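Local coordinates for citrinin polyketide synthase (Monascus purpureus, PDB 5MPT), which builds the polyketide precursor of the mycotoxin citrinin from malonyl-CoA units, the part described here being its C-methylating methyltransferase (CMeT) domain, at residues E236-I247 with F259-I267; C287-E295 with W333-L344. All coordinates share one frame; numbering follows the deposited sequence.

Contact 1 of 2, residues E236-I247 with F259-I267; sequences EYTMTDLSSSLI and FMKFKVVNI. With SAH (S-adenosyl-L-homocysteine), chain B.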
loop_
_atom_site.group_PDB
_atom_site.type_symbol
_atom_site.label_atom_id
_atom_site.label_comp_id
_atom_site.label_asym_id
_atom_site.label_seq_id
_atom_site.Cartn_x
_atom_site.Cartn_y
_atom_site.Cartn_z
ATOM N N GLU A 236 16.355 -18.995 -3.357
ATOM C CA GLU A 236 17.008 -18.040 -2.476
ATOM C C GLU A 236 16.113 -16.812 -2.434
ATOM O O GLU A 236 15.889 -16.172 -3.470
ATOM C CB GLU A 236 18.421 -17.703 -2.981
ATOM C CG GLU A 236 19.388 -18.896 -2.959
ATOM C CD GLU A 236 20.654 -18.673 -3.799
ATOM O OE1 GLU A 236 20.865 -17.537 -4.279
ATOM O OE2 GLU A 236 21.433 -19.639 -3.980
ATOM N N TYR A 237 15.552 -16.525 -1.250
ATOM C CA TYR A 237 14.649 -15.393 -1.028
ATOM C C TYR A 237 15.367 -14.317 -0.236
ATOM O O TYR A 237 15.723 -14.533 0.925
ATOM C CB TYR A 237 13.415 -15.853 -0.280
ATOM C CG TYR A 237 12.271 -14.873 -0.278
ATOM C CD1 TYR A 237 12.284 -13.747 0.534
ATOM C CD2 TYR A 237 11.156 -15.103 -1.065
ATOM C CE1 TYR A 237 11.206 -12.873 0.550
ATOM C CE2 TYR A 237 10.083 -14.249 -1.055
ATOM C CZ TYR A 237 10.114 -13.128 -0.245
ATOM O OH TYR A 237 9.028 -12.282 -0.247
ATOM N N THR A 238 15.593 -13.168 -0.866
ATOM C CA THR A 238 16.276 -12.057 -0.238
ATOM C C THR A 238 15.202 -11.060 0.175
ATOM O O THR A 238 14.549 -10.432 -0.670
ATOM C CB THR A 238 17.316 -11.445 -1.181
ATOM O OG1 THR A 238 18.238 -12.459 -1.606
ATOM C CG2 THR A 238 18.097 -10.337 -0.490
ATOM N N MET A 239 15.001 -10.945 1.476
ATOM C CA MET A 239 14.053 -10.003 2.030
ATOM C C MET A 239 14.797 -8.710 2.340
ATOM O O MET A 239 15.801 -8.726 3.063
ATOM C CB MET A 239 13.418 -10.579 3.286
ATOM C CG MET A 239 12.359 -9.699 3.865
ATOM S SD MET A 239 11.954 -10.199 5.523
ATOM C CE MET A 239 10.679 -8.992 5.870
ATOM N N THR A 240 14.318 -7.598 1.790
ATOM C CA THR A 240 15.006 -6.323 1.949
ATOM C C THR A 240 14.032 -5.195 2.273
ATOM O O THR A 240 12.817 -5.304 2.078
ATOM C CB THR A 240 15.794 -5.966 0.684
ATOM O OG1 THR A 240 14.929 -5.394 -0.298
ATOM C CG2 THR A 240 16.493 -7.189 0.089
ATOM N N ASP A 241 14.591 -4.096 2.790
ATOM C CA ASP A 241 13.824 -2.893 3.112
ATOM C C ASP A 241 14.818 -1.777 3.353
ATOM O O ASP A 241 15.992 -2.023 3.605
ATOM C CB ASP A 241 12.941 -3.070 4.361
ATOM C CG ASP A 241 11.822 -2.019 4.465
ATOM O OD1 ASP A 241 10.680 -2.251 4.013
ATOM O OD2 ASP A 241 12.070 -0.943 5.022
ATOM N N LEU A 242 14.315 -0.551 3.285
ATOM C CA LEU A 242 15.114 0.590 3.687
ATOM C C LEU A 242 15.438 0.557 5.174
ATOM O O LEU A 242 16.480 1.081 5.581
ATOM C CB LEU A 242 14.370 1.889 3.352
ATOM C CG LEU A 242 15.227 3.173 3.475
ATOM C CD1 LEU A 242 16.419 3.146 2.542
ATOM C CD2 LEU A 242 14.387 4.392 3.152
ATOM N N SER A 243 14.555 -0.017 5.997
ATOM C CA SER A 243 14.662 0.051 7.454
ATOM C C SER A 243 15.491 -1.106 8.003
ATOM O O SER A 243 15.132 -2.271 7.828
ATOM C CB SER A 243 13.271 0.037 8.082
ATOM O OG SER A 243 13.329 -0.371 9.437
ATOM N N SER A 244 16.591 -0.795 8.698
ATOM C CA SER A 244 17.422 -1.877 9.228
ATOM C C SER A 244 16.787 -2.532 10.449
ATOM O O SER A 244 17.023 -3.720 10.700
ATOM C CB SER A 244 18.819 -1.366 9.582
ATOM O OG SER A 244 18.755 0.003 9.925
ATOM N N SER A 245 15.988 -1.790 11.217
ATOM C CA SER A 245 15.296 -2.399 12.349
ATOM C C SER A 245 14.283 -3.434 11.874
ATOM O O SER A 245 14.231 -4.553 12.395
ATOM C CB SER A 245 14.614 -1.327 13.206
ATOM O OG SER A 245 13.593 -0.651 12.502
ATOM N N LEU A 246 13.472 -3.083 10.876
ATOM C CA LEU A 246 12.509 -4.052 10.349
ATOM C C LEU A 246 13.206 -5.296 9.813
ATOM O O LEU A 246 12.699 -6.409 9.980
ATOM C CB LEU A 246 11.644 -3.407 9.265
ATOM C CG LEU A 246 10.641 -2.359 9.782
ATOM C CD1 LEU A 246 9.855 -1.715 8.655
ATOM C CD2 LEU A 246 9.660 -2.970 10.775
ATOM N N ILE A 247 14.378 -5.140 9.187
ATOM C CA ILE A 247 15.110 -6.312 8.703
ATOM C C ILE A 247 15.630 -7.137 9.871
ATOM O O ILE A 247 15.493 -8.365 9.893
ATOM C CB ILE A 247 16.252 -5.888 7.772
ATOM C CG1 ILE A 247 15.680 -5.325 6.470
ATOM C CG2 ILE A 247 17.218 -7.062 7.521
ATOM C CD1 ILE A 247 14.945 -6.317 5.610
ATOM N N PHE A 259 16.368 -20.933 3.366
ATOM C CA PHE A 259 16.573 -20.342 2.055
ATOM C C PHE A 259 16.554 -18.813 2.095
ATOM O O PHE A 259 16.427 -18.179 1.043
ATOM C CB PHE A 259 15.516 -20.862 1.070
ATOM C CG PHE A 259 14.069 -20.643 1.519
ATOM C CD1 PHE A 259 13.493 -19.379 1.472
ATOM C CD2 PHE A 259 13.299 -21.702 1.963
ATOM C CE1 PHE A 259 12.186 -19.173 1.872
ATOM C CE2 PHE A 259 11.982 -21.506 2.362
ATOM C CZ PHE A 259 11.425 -20.237 2.319
ATOM N N MET A 260 16.705 -18.209 3.267
ATOM C CA MET A 260 16.518 -16.773 3.420
ATOM C C MET A 260 17.848 -16.039 3.469
ATOM O O MET A 260 18.809 -16.500 4.092
ATOM C CB MET A 260 15.724 -16.456 4.688
ATOM C CG MET A 260 14.291 -16.917 4.635
ATOM S SD MET A 260 13.303 -16.143 3.333
ATOM C CE MET A 260 13.357 -14.435 3.871
ATOM N N LYS A 261 17.881 -14.897 2.799
ATOM C CA LYS A 261 18.889 -13.875 2.990
ATOM C C LYS A 261 18.143 -12.613 3.418
ATOM O O LYS A 261 16.980 -12.419 3.052
ATOM C CB LYS A 261 19.702 -13.628 1.704
ATOM C CG LYS A 261 20.224 -14.896 0.974
ATOM C CD LYS A 261 21.261 -15.691 1.769
ATOM C CE LYS A 261 22.590 -14.959 1.903
ATOM N NZ LYS A 261 23.589 -15.752 2.686
ATOM N N PHE A 262 18.795 -11.766 4.219
ATOM C CA PHE A 262 18.211 -10.520 4.705
ATOM C C PHE A 262 19.199 -9.375 4.492
ATOM O O PHE A 262 20.381 -9.510 4.816
ATOM C CB PHE A 262 17.869 -10.589 6.209
ATOM C CG PHE A 262 16.970 -11.715 6.580
ATOM C CD1 PHE A 262 17.475 -12.998 6.746
ATOM C CD2 PHE A 262 15.619 -11.500 6.771
ATOM C CE1 PHE A 262 16.640 -14.045 7.091
ATOM C CE2 PHE A 262 14.795 -12.538 7.110
ATOM C CZ PHE A 262 15.306 -13.811 7.271
ATOM N N LYS A 263 18.716 -8.234 3.989
ATOM C CA LYS A 263 19.612 -7.138 3.625
ATOM C C LYS A 263 18.835 -5.822 3.525
ATOM O O LYS A 263 17.670 -5.807 3.115
ATOM C CB LYS A 263 20.343 -7.438 2.295
ATOM C CG LYS A 263 21.390 -6.385 1.875
ATOM C CD LYS A 263 22.118 -6.746 0.547
ATOM C CE LYS A 263 23.229 -5.730 0.186
ATOM N NZ LYS A 263 23.965 -6.083 -1.068
ATOM N N VAL A 264 19.488 -4.726 3.934
ATOM C CA VAL A 264 18.972 -3.369 3.741
ATOM C C VAL A 264 19.234 -2.935 2.305
ATOM O O VAL A 264 20.385 -2.924 1.848
ATOM C CB VAL A 264 19.637 -2.390 4.727
ATOM C CG1 VAL A 264 19.115 -0.972 4.511
ATOM C CG2 VAL A 264 19.400 -2.828 6.174
ATOM N N VAL A 265 18.180 -2.551 1.588
ATOM C CA VAL A 265 18.306 -2.135 0.194
ATOM C C VAL A 265 17.393 -0.944 -0.036
ATOM O O VAL A 265 16.209 -0.982 0.313
ATOM C CB VAL A 265 17.962 -3.261 -0.797
ATOM C CG1 VAL A 265 17.943 -2.720 -2.237
ATOM C CG2 VAL A 265 18.931 -4.401 -0.643
ATOM N N ASN A 266 17.935 0.103 -0.636
ATOM C CA ASN A 266 17.176 1.299 -0.976
ATOM C C ASN A 266 16.808 1.241 -2.451
ATOM O O ASN A 266 17.697 1.170 -3.315
ATOM C CB ASN A 266 18.010 2.540 -0.669
ATOM C CG ASN A 266 17.261 3.834 -0.897
ATOM O OD1 ASN A 266 16.259 3.895 -1.595
ATOM N ND2 ASN A 266 17.822 4.911 -0.357
ATOM N N ILE A 267 15.503 1.164 -2.722
ATOM C CA ILE A 267 14.954 1.135 -4.076
ATOM C C ILE A 267 15.507 2.247 -4.940
ATOM O O ILE A 267 15.674 2.059 -6.156
ATOM C CB ILE A 267 13.420 1.215 -4.014
ATOM C CG1 ILE A 267 12.874 -0.005 -3.276
ATOM C CG2 ILE A 267 12.804 1.386 -5.415
ATOM C CD1 ILE A 267 11.429 0.123 -2.789
HETATM N N SAH B . 5.462 -4.208 2.079
HETATM C CA SAH B . 5.123 -3.457 3.324
HETATM C CB SAH B . 3.883 -2.571 3.299
HETATM C CG SAH B . 4.044 -1.269 2.535
HETATM S SD SAH B . 4.862 -0.094 3.669
HETATM C C SAH B . 4.937 -4.502 4.460
HETATM O O SAH B . 5.212 -3.990 5.641
HETATM O OXT SAH B . 4.548 -5.631 4.290
HETATM C "C5'" SAH B . 6.193 0.583 2.642
HETATM C "C4'" SAH B . 7.494 -0.105 2.999
HETATM O "O4'" SAH B . 8.461 0.395 2.050
HETATM C "C3'" SAH B . 8.044 0.210 4.396
HETATM O "O3'" SAH B . 8.501 -1.020 4.951
HETATM C "C2'" SAH B . 9.196 1.190 4.116
HETATM O "O2'" SAH B . 10.264 1.065 5.053
HETATM C "C1'" SAH B . 9.643 0.726 2.735
HETATM N N9 SAH B . 10.361 1.708 1.932
HETATM C C8 SAH B . 10.105 3.047 1.803
HETATM N N7 SAH B . 10.960 3.687 1.041
HETATM C C5 SAH B . 11.848 2.697 0.643
HETATM C C6 SAH B . 12.995 2.720 -0.175
HETATM N N6 SAH B . 13.493 3.829 -0.736
HETATM N N1 SAH B . 13.644 1.556 -0.370
HETATM C C2 SAH B . 13.178 0.447 0.211
HETATM N N3 SAH B . 12.110 0.296 0.996
HETATM C C4 SAH B . 11.485 1.471 1.179
HETATM O O HOH W 1 14.052 -2.852 -0.191
#
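From Tyr237 to Met239 the strand 236-241 runs parallel to strand 260-264, their axes inclined by 24° and their backbones laced by alternating hydrogen bonds, among them the nearly straight Tyr237 N to Phe259 O (3.0 Å) and Met239 N to Lys261 O. On the face that carries Tyr237 and Met239, sulfur and aromatic groups interlock. The extended chain of Met239 carries its SD to 4.0 Å from Phe262 CE2, an oblique Met-aromatic contact, and in one of its two modelled conformations Met260 lies alongside the Tyr237 ring. Helix 221-231 covers this face through Met224 and Leu228, which touch Tyr237. Strand 235-241, helix 244-253 and strand 260-264 follow one another with the strands as parallel neighbours, a beta-alpha-beta unit of the Rossmann-like methyltransferase fold; Ile247 CG2 packs the helix against Phe262 CB of the second strand. The cofactor product S-adenosyl-L-homocysteine lies at the C-terminal ends of both strands. Asp241 receives the two ribose hydroxyls on separate oxygens, O3' on OD1 and O2' on OD2 (2.7 Å each), a fork characteristic of this class; the anti lone pair of OD2 also takes Ser243 N in an Asx turn that steadies the carboxylate. Adenine is read by the second segment. Its N6 donates to Asn266 OD1 (2.9 Å), which also accepts from Glu268 N. The adenine N1 accepts from Ile267 N at 3.0 Å. Leu242 CD1 lies 3.6 Å from Asn266 CG, its side chain alongside the amide. A water donates to Thr240 OG1 and Val265 O, bridging the two segments; the Thr240 hydroxyl is also hydrogen-bonded to Glu212 O of strand 208-213.

Contact 2 of 2, residues C287-E295 with W333-L344; sequences CVHATRNLE and WWLFEDGRRHAL. With EDO (1,2-ethanediol), chain D.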
loop_
_atom_site.group_PDB
_atom_site.type_symbol
_atom_site.label_atom_id
_atom_site.label_comp_id
_atom_site.label_asym_id
_atom_site.label_seq_id
_atom_site.Cartn_x
_atom_site.Cartn_y
_atom_site.Cartn_z
ATOM N N CYS A 287 5.535 -0.164 -1.859
ATOM C CA CYS A 287 6.748 0.547 -1.501
ATOM C C CYS A 287 7.305 1.384 -2.636
ATOM O O CYS A 287 7.866 2.455 -2.375
ATOM C CB CYS A 287 7.825 -0.429 -1.012
ATOM S SG CYS A 287 8.229 -1.690 -2.264
ATOM N N VAL A 288 7.150 0.963 -3.889
ATOM C CA VAL A 288 7.792 1.716 -4.963
ATOM C C VAL A 288 7.114 3.089 -5.128
ATOM O O VAL A 288 7.768 4.085 -5.453
ATOM C CB VAL A 288 7.808 0.888 -6.262
ATOM C CG1 VAL A 288 8.351 1.720 -7.427
ATOM C CG2 VAL A 288 8.665 -0.389 -6.097
ATOM N N HIS A 289 5.814 3.186 -4.866
ATOM C CA HIS A 289 5.164 4.493 -4.932
ATOM C C HIS A 289 5.752 5.476 -3.945
ATOM O O HIS A 289 5.608 6.689 -4.152
ATOM C CB HIS A 289 3.655 4.376 -4.715
ATOM C CG HIS A 289 3.237 3.927 -3.352
ATOM N ND1 HIS A 289 2.543 2.756 -3.163
ATOM C CD2 HIS A 289 3.306 4.519 -2.137
ATOM C CE1 HIS A 289 2.239 2.621 -1.885
ATOM N NE2 HIS A 289 2.675 3.686 -1.239
ATOM N N ALA A 290 6.393 5.000 -2.866
ATOM C CA ALA A 290 6.872 5.901 -1.816
ATOM C C ALA A 290 8.186 6.547 -2.174
ATOM O O ALA A 290 8.680 7.379 -1.395
ATOM C CB ALA A 290 7.039 5.134 -0.498
ATOM N N THR A 291 8.727 6.235 -3.333
ATOM C CA THR A 291 10.014 6.795 -3.713
ATOM C C THR A 291 9.820 8.114 -4.461
ATOM O O THR A 291 8.717 8.481 -4.879
ATOM C CB THR A 291 10.815 5.802 -4.562
ATOM O OG1 THR A 291 10.177 5.568 -5.827
ATOM C CG2 THR A 291 10.988 4.478 -3.844
ATOM N N ARG A 292 10.942 8.815 -4.673
ATOM C CA ARG A 292 10.894 10.146 -5.252
ATOM C C ARG A 292 10.488 10.128 -6.714
ATOM O O ARG A 292 9.783 11.029 -7.176
ATOM C CB ARG A 292 12.262 10.798 -5.092
ATOM C CG ARG A 292 12.628 11.111 -3.640
ATOM C CD ARG A 292 14.053 11.680 -3.478
ATOM N NE ARG A 292 14.240 12.175 -2.107
ATOM C CZ ARG A 292 14.414 11.366 -1.062
ATOM N NH1 ARG A 292 14.451 10.055 -1.231
ATOM N NH2 ARG A 292 14.531 11.851 0.163
ATOM N N ASN A 293 10.967 9.150 -7.471
ATOM C CA ASN A 293 10.915 9.219 -8.928
ATOM C C ASN A 293 10.715 7.806 -9.442
ATOM O O ASN A 293 11.562 6.939 -9.224
ATOM C CB ASN A 293 12.196 9.858 -9.500
ATOM C CG ASN A 293 12.196 9.921 -11.033
ATOM O OD1 ASN A 293 12.024 8.904 -11.722
ATOM N ND2 ASN A 293 12.411 11.121 -11.573
ATOM N N LEU A 294 9.551 7.555 -10.048
ATOM C CA LEU A 294 9.203 6.189 -10.413
ATOM C C LEU A 294 10.084 5.665 -11.533
ATOM O O LEU A 294 10.413 4.471 -11.558
ATOM C CB LEU A 294 7.730 6.116 -10.804
ATOM C CG LEU A 294 6.752 6.400 -9.670
ATOM C CD1 LEU A 294 5.332 6.154 -10.149
ATOM C CD2 LEU A 294 7.026 5.561 -8.401
ATOM N N GLU A 295 10.464 6.529 -12.476
ATOM C CA GLU A 295 11.399 6.118 -13.534
ATOM C C GLU A 295 12.719 5.629 -12.954
ATOM O O GLU A 295 13.236 4.564 -13.336
ATOM C CB GLU A 295 11.666 7.279 -14.484
ATOM C CG GLU A 295 10.543 7.578 -15.455
ATOM C CD GLU A 295 10.948 8.579 -16.520
ATOM O OE1 GLU A 295 12.168 8.729 -16.763
ATOM O OE2 GLU A 295 10.042 9.211 -17.108
ATOM N N TRP A 333 4.848 9.731 2.555
ATOM C CA TRP A 333 3.726 9.746 1.624
ATOM C C TRP A 333 3.806 10.888 0.632
ATOM O O TRP A 333 2.981 10.941 -0.296
ATOM C CB TRP A 333 2.428 9.881 2.427
ATOM C CG TRP A 333 1.115 9.530 1.781
ATOM C CD1 TRP A 333 0.055 10.371 1.542
ATOM C CD2 TRP A 333 0.689 8.230 1.363
ATOM N NE1 TRP A 333 -1.004 9.670 1.002
ATOM C CE2 TRP A 333 -0.631 8.358 0.870
ATOM C CE3 TRP A 333 1.298 6.969 1.354
ATOM C CZ2 TRP A 333 -1.344 7.279 0.366
ATOM C CZ3 TRP A 333 0.593 5.915 0.864
ATOM C CH2 TRP A 333 -0.722 6.072 0.375
ATOM N N TRP A 334 4.747 11.829 0.841
ATOM C CA TRP A 334 4.850 13.051 0.055
ATOM C C TRP A 334 6.242 13.232 -0.554
ATOM O O TRP A 334 6.681 14.364 -0.821
ATOM C CB TRP A 334 4.471 14.256 0.938
ATOM C CG TRP A 334 3.101 14.135 1.501
ATOM C CD1 TRP A 334 2.758 13.720 2.753
ATOM C CD2 TRP A 334 1.879 14.362 0.804
ATOM N NE1 TRP A 334 1.387 13.702 2.890
ATOM C CE2 TRP A 334 0.827 14.094 1.702
ATOM C CE3 TRP A 334 1.568 14.767 -0.499
ATOM C CZ2 TRP A 334 -0.487 14.209 1.341
ATOM C CZ3 TRP A 334 0.257 14.889 -0.855
ATOM C CH2 TRP A 334 -0.762 14.612 0.061
ATOM N N LEU A 335 6.967 12.145 -0.779
ATOM C CA LEU A 335 8.320 12.276 -1.306
ATOM C C LEU A 335 8.374 12.465 -2.812
ATOM O O LEU A 335 9.412 12.908 -3.322
ATOM C CB LEU A 335 9.168 11.076 -0.928
ATOM C CG LEU A 335 9.531 10.881 0.540
ATOM C CD1 LEU A 335 10.432 9.660 0.701
ATOM C CD2 LEU A 335 10.223 12.121 1.074
ATOM N N PHE A 336 7.308 12.129 -3.534
ATOM C CA PHE A 336 7.323 12.212 -4.990
ATOM C C PHE A 336 7.791 13.586 -5.457
ATOM O O PHE A 336 7.400 14.617 -4.908
ATOM C CB PHE A 336 5.927 11.902 -5.551
ATOM C CG PHE A 336 4.799 12.721 -4.941
ATOM C CD1 PHE A 336 4.424 13.930 -5.504
ATOM C CD2 PHE A 336 4.099 12.236 -3.850
ATOM C CE1 PHE A 336 3.403 14.664 -4.970
ATOM C CE2 PHE A 336 3.063 12.940 -3.320
ATOM C CZ PHE A 336 2.714 14.171 -3.877
ATOM N N GLU A 337 8.661 13.588 -6.466
ATOM C CA GLU A 337 9.138 14.826 -7.070
ATOM C C GLU A 337 9.365 14.616 -8.559
ATOM O O GLU A 337 10.292 15.182 -9.146
ATOM C CB GLU A 337 10.414 15.320 -6.385
ATOM C CG GLU A 337 11.416 14.233 -6.161
ATOM C CD GLU A 337 12.695 14.700 -5.468
ATOM O OE1 GLU A 337 12.612 15.511 -4.521
ATOM O OE2 GLU A 337 13.774 14.216 -5.872
ATOM N N ASP A 338 8.522 13.788 -9.185
ATOM C CA ASP A 338 8.679 13.426 -10.586
ATOM C C ASP A 338 7.475 13.818 -11.422
ATOM O O ASP A 338 7.260 13.243 -12.494
ATOM C CB ASP A 338 8.932 11.929 -10.721
ATOM C CG ASP A 338 7.811 11.097 -10.182
ATOM O OD1 ASP A 338 6.885 11.688 -9.584
ATOM O OD2 ASP A 338 7.877 9.856 -10.349
ATOM N N GLY A 339 6.684 14.764 -10.957
ATOM C CA GLY A 339 5.508 15.205 -11.671
ATOM C C GLY A 339 4.200 14.657 -11.137
ATOM O O GLY A 339 3.143 15.186 -11.483
ATOM N N ARG A 340 4.244 13.609 -10.320
ATOM C CA ARG A 340 3.036 13.136 -9.660
ATOM C C ARG A 340 2.486 14.209 -8.734
ATOM O O ARG A 340 3.220 15.052 -8.204
ATOM C CB ARG A 340 3.312 11.878 -8.845
ATOM C CG ARG A 340 3.498 10.595 -9.668
ATOM C CD ARG A 340 3.907 9.454 -8.768
ATOM N NE ARG A 340 5.283 9.588 -8.322
ATOM C CZ ARG A 340 5.816 8.897 -7.320
ATOM N NH1 ARG A 340 5.074 8.036 -6.624
ATOM N NH2 ARG A 340 7.096 9.078 -7.014
ATOM N N ARG A 341 1.173 14.169 -8.549
ATOM C CA ARG A 341 0.494 14.991 -7.553
ATOM C C ARG A 341 0.065 14.177 -6.343
ATOM O O ARG A 341 -0.436 14.742 -5.369
ATOM C CB ARG A 341 -0.733 15.673 -8.173
ATOM C CG ARG A 341 -0.392 16.794 -9.156
ATOM C CD ARG A 341 -1.502 17.048 -10.177
ATOM N NE ARG A 341 -1.527 16.034 -11.239
ATOM C CZ ARG A 341 -2.604 15.356 -11.642
ATOM N NH1 ARG A 341 -2.486 14.460 -12.616
ATOM N NH2 ARG A 341 -3.797 15.566 -11.098
ATOM N N HIS A 342 0.253 12.863 -6.403
ATOM C CA HIS A 342 -0.044 11.937 -5.329
ATOM C C HIS A 342 0.908 10.775 -5.507
ATOM O O HIS A 342 1.331 10.490 -6.625
ATOM C CB HIS A 342 -1.496 11.476 -5.386
ATOM C CG HIS A 342 -1.964 10.768 -4.154
ATOM N ND1 HIS A 342 -1.642 9.454 -3.877
ATOM C CD2 HIS A 342 -2.741 11.192 -3.130
ATOM C CE1 HIS A 342 -2.215 9.098 -2.740
ATOM N NE2 HIS A 342 -2.879 10.138 -2.261
ATOM N N ALA A 343 1.288 10.142 -4.399
ATOM C CA ALA A 343 2.227 9.027 -4.485
ATOM C C ALA A 343 1.652 7.876 -5.300
ATOM O O ALA A 343 2.355 7.250 -6.091
ATOM C CB ALA A 343 2.602 8.542 -3.084
ATOM N N LEU A 344 0.382 7.576 -5.095
ATOM C CA LEU A 344 -0.272 6.456 -5.749
ATOM C C LEU A 344 -0.639 6.812 -7.187
ATOM O O LEU A 344 -0.989 7.958 -7.490
ATOM C CB LEU A 344 -1.531 6.073 -4.977
ATOM C CG LEU A 344 -1.367 5.723 -3.498
ATOM C CD1 LEU A 344 -2.698 5.320 -2.886
ATOM C CD2 LEU A 344 -0.324 4.639 -3.280
HETATM C C1 EDO D . -3.825 8.476 -7.402
HETATM O O1 EDO D . -3.289 8.978 -8.628
HETATM C C2 EDO D . -4.378 7.088 -7.686
HETATM O O2 EDO D . -5.076 7.140 -8.936
HETATM O O HOH W 2 5.957 9.352 -0.993
HETATM O O HOH W 3 12.263 14.257 -10.546
#
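A network of arginine-to-carbonyl hydrogen bonds joins the segment that follows strand 279-285, residues 287-295, to the irregular loop 333-344, with Arg340 as its centre and the active-site His289 at one end. Arg340 points its guanidinium edge at backbone carbonyls: NH1 donates to His289 O (2.9 Å) and NH2 to Thr291 O (2.7 Å), both close to the guanidinium plane, with a weak third bond from NH2 to Arg292 O. Within its own loop NH1 also reaches Ala343 O, and NE makes a straight salt bridge to the syn lone pair of Asp338 OD1. The bend at chi3 (-73°) turns the group across Leu294, whose CG sits over the centre of one face, 3.6 Å from Arg340 CZ; Phe336 CB lies on the opposite face. Held in this way, the guanidinium has little freedom to rotate. Asp338 serves both segments, since its OD2 accepts Leu294 N at 2.9 Å in the first turn of the helix, while Glu337 N closes onto a lone pair of Arg292 O. Leu344 CD2 lies over one face of the His289 imidazole in a CH-pi contact, 3.5 Å from the ring centroid and 10° off its normal. Trp333 CZ3 comes to 3.7 Å from His289 NE2, the two ring planes standing nearly perpendicular. ND1 of His289 is bonded to Glu315, another catalytic residue, which would help to set the rotation of the ring. Arg292 continues outward to a salt bridge with Glu268. Around this network, helix 347-356 packs on Leu294 through Trp350 and Ile353, strand 309-316 meets Val288 and Leu344, and helix 86-98 touches Phe336.

Overall arrangement
Read from the N terminus, the two contacts illustrate how a methyltransferase core is assembled in series. Contact 1 closes first, bringing an edge strand beside its neighbour after a short excursion through helix 244-253. Contact 2 opens later, once strand 279-285 has returned to the middle of the sheet, and its longer loop passes through helix 294-304, strand 309-316 and helix 321-327 before closing. Neither encloses nor crosses the other. Although their centres lie about 21 Å apart, they meet at the cofactor pocket, where Ile267 packs on Cys287 and Thr291. Contact 1 ties edge strand 260-264 to strand 235-241 where adenosine binds; contact 2 ties the His289 segment to the loop before helix 347-356.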